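HemO (Neisseria meningitidis, PDB 1J77) binds heme and, as a member of the heme oxygenase family, probably cleaves the porphyrin ring oxidatively. Local coordinates at residues 187-191 with 192-196. Residues are numbered along the deposited sequence; the frame is centred on the assembly and turned at random.
Sequences VLRET and FGLAA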
ATOM      1  N   VAL A 187       1.687  -0.368 -11.951  1.00 17.13           N
ATOM      2  CA  VAL A 187       2.587   0.743 -11.712  1.00 17.31           C
ATOM      3  C   VAL A 187       4.061   0.288 -11.578  1.00 17.07           C
ATOM      4  O   VAL A 187       4.972   0.922 -12.130  1.00 18.81           O
ATOM      5  CB  VAL A 187       2.140   1.602 -10.504  1.00 18.85           C
ATOM      6  CG1 VAL A 187       3.124   2.694 -10.246  1.00 18.82           C
ATOM      7  CG2 VAL A 187       0.738   2.135 -10.752  1.00 19.95           C
ATOM      8  N   LEU A 188       4.282  -0.783 -10.822  1.00 16.18           N
ATOM      9  CA  LEU A 188       5.603  -1.323 -10.600  1.00 16.52           C
ATOM     10  C   LEU A 188       6.216  -1.672 -11.948  1.00 17.79           C
ATOM     11  O   LEU A 188       7.354  -1.293 -12.230  1.00 18.26           O
ATOM     12  CB  LEU A 188       5.486  -2.537  -9.665  1.00 15.20           C
ATOM     13  CG  LEU A 188       6.786  -3.244  -9.279  1.00 15.88           C
ATOM     14  CD1 LEU A 188       6.532  -4.159  -8.096  1.00 14.35           C
ATOM     15  CD2 LEU A 188       7.490  -4.027 -10.378  1.00 16.12           C
ATOM     16  N   ARG A 189       5.459  -2.379 -12.774  1.00 16.96           N
ATOM     17  CA  ARG A 189       5.983  -2.777 -14.099  1.00 18.43           C
ATOM     18  C   ARG A 189       6.334  -1.579 -14.985  1.00 19.83           C
ATOM     19  O   ARG A 189       7.383  -1.533 -15.657  1.00 21.29           O
ATOM     20  CB  ARG A 189       5.010  -3.683 -14.798  1.00 18.28           C
ATOM     21  CG  ARG A 189       4.726  -5.015 -14.182  1.00 18.01           C
ATOM     22  CD  ARG A 189       3.401  -5.620 -14.635  1.00 18.88           C
ATOM     23  NE  ARG A 189       3.043  -6.860 -13.982  1.00 18.52           N
ATOM     24  CZ  ARG A 189       1.812  -7.220 -13.612  1.00 18.82           C
ATOM     25  NH1 ARG A 189       0.767  -6.406 -13.817  1.00 18.83           N
ATOM     26  NH2 ARG A 189       1.618  -8.358 -12.975  1.00 18.75           N
ATOM     27  N   GLU A 190       5.461  -0.610 -15.041  1.00 20.96           N
ATOM     28  CA  GLU A 190       5.736   0.537 -15.893  1.00 21.73           C
ATOM     29  C   GLU A 190       6.977   1.220 -15.385  1.00 21.93           C
ATOM     30  O   GLU A 190       7.901   1.606 -16.165  1.00 24.82           O
ATOM     31  CB  GLU A 190       4.523   1.502 -15.900  1.00 22.03           C
ATOM     32  CG  GLU A 190       3.305   0.896 -16.562  1.00 25.57           C
ATOM     33  CD  GLU A 190       2.264   1.934 -16.960  1.00 30.17           C
ATOM     34  OE1 GLU A 190       2.594   3.148 -16.864  1.00 32.33           O
ATOM     35  OE2 GLU A 190       1.139   1.519 -17.352  1.00 30.67           O
ATOM     36  N   THR A 191       7.084   1.350 -14.078  1.00 21.78           N
ATOM     37  CA  THR A 191       8.154   2.051 -13.446  1.00 22.11           C
ATOM     38  C   THR A 191       9.537   1.362 -13.589  1.00 22.34           C
ATOM     39  O   THR A 191      10.502   2.024 -13.800  1.00 24.46           O
ATOM     40  CB  THR A 191       7.787   2.226 -12.013  1.00 22.11           C
ATOM     41  OG1 THR A 191       6.526   2.907 -11.976  1.00 23.06           O
ATOM     42  CG2 THR A 191       8.752   3.169 -11.251  1.00 21.34           C
ATOM     43  N   PHE A 192       9.574   0.053 -13.415  1.00 20.76           N
ATOM     44  CA  PHE A 192      10.808  -0.725 -13.474  1.00 20.98           C
ATOM     45  C   PHE A 192      11.058  -1.261 -14.886  1.00 22.01           C
ATOM     46  O   PHE A 192      11.984  -2.040 -15.080  1.00 23.42           O
ATOM     47  CB  PHE A 192      10.778  -1.828 -12.413  1.00 19.86           C
ATOM     48  CG  PHE A 192      11.090  -1.349 -11.022  1.00 17.21           C
ATOM     49  CD1 PHE A 192      10.063  -0.885 -10.150  1.00 18.49           C
ATOM     50  CD2 PHE A 192      12.395  -1.324 -10.530  1.00 20.89           C
ATOM     51  CE1 PHE A 192      10.350  -0.456  -8.928  1.00 19.10           C
ATOM     52  CE2 PHE A 192      12.670  -0.948  -9.244  1.00 21.84           C
ATOM     53  CZ  PHE A 192      11.639  -0.467  -8.426  1.00 22.59           C
ATOM     54  N   GLY A 193      10.300  -0.866 -15.900  1.00 22.05           N
ATOM     55  CA  GLY A 193      10.608  -1.288 -17.257  1.00 22.73           C
ATOM     56  C   GLY A 193      10.349  -2.746 -17.581  1.00 23.03           C
ATOM     57  O   GLY A 193      11.053  -3.362 -18.380  1.00 24.68           O
ATOM     58  N   LEU A 194       9.306  -3.295 -16.971  1.00 20.49           N
ATOM     59  CA  LEU A 194       8.870  -4.640 -17.223  1.00 19.97           C
ATOM     60  C   LEU A 194       7.713  -4.710 -18.166  1.00 20.65           C
ATOM     61  O   LEU A 194       6.911  -3.714 -18.254  1.00 22.26           O
ATOM     62  CB  LEU A 194       8.480  -5.287 -15.887  1.00 18.66           C
ATOM     63  CG  LEU A 194       9.448  -5.196 -14.732  1.00 17.90           C
ATOM     64  CD1 LEU A 194       8.961  -5.974 -13.508  1.00 16.45           C
ATOM     65  CD2 LEU A 194      10.863  -5.729 -15.150  1.00 18.84           C
ATOM     66  N   ALA A 195       7.519  -5.874 -18.796  1.00 21.59           N
ATOM     67  CA  ALA A 195       6.365  -6.133 -19.657  1.00 22.28           C
ATOM     68  C   ALA A 195       5.043  -6.146 -18.870  1.00 22.74           C
ATOM     69  O   ALA A 195       5.035  -6.347 -17.672  1.00 21.13           O
ATOM     70  CB  ALA A 195       6.507  -7.460 -20.318  1.00 23.43           C
ATOM     71  N   ALA A 196       3.912  -6.004 -19.542  1.00 24.27           N
ATOM     72  CA  ALA A 196       2.644  -6.065 -18.860  1.00 25.16           C
ATOM     73  C   ALA A 196       2.488  -7.469 -18.365  1.00 26.75           C
ATOM     74  O   ALA A 196       2.967  -8.452 -18.999  1.00 29.85           O
ATOM     75  CB  ALA A 196       1.486  -5.700 -19.825  1.00 26.02           C
TER
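Leu188 CD2 touches two apolar side chains of the residues that follow, lying 4.1 Å from Phe192 CD1 and 4.0 Å from Leu194 CD1. Its CG is anti to the backbone N (chi1 -179°), and from there CD2 leans toward the C-terminal end of the helix, where both partners cross it at a slant. Leu29 of helix 11-32 and Leu48 of helix 39-60 also touch Leu188, whose side chain is about 7 Å from the bound heme, while Val33 packs on both Phe192 and Leu194. The Phe192 ring turns its edge to the backbone as well, with Leu188 O in the ring plane and 3.4 Å from CD1.

Phe192 N donates to Leu188 O at 2.9 Å, a regular helical bond, and helix 167-192 then ends in a Schellman motif. Its two bonds run from Leu194 N back to Arg189 O, tilted 17° from the carbonyl plane, and from Gly193 N to Glu190 O, long and weak at 3.5 Å; Gly193 has the positive phi (71°) that glycine readily adopts. One turn earlier, Val187 O is gripped from opposite faces of its plane by the amide and hydroxyl of Thr191; the OG1 bond is short, at 2.5 Å.

Beyond the reversal the chain runs beside Arg189. The arginine's aliphatic part, extended from CG to NE, crosses Leu194 at about a right angle and brings CD within 3.5 Å of Ala195 O. The guanidinium then fastens the departing loop farther on, through a hydrogen bond from NE to Ala198 O and a salt bridge from NH2 to Glu199.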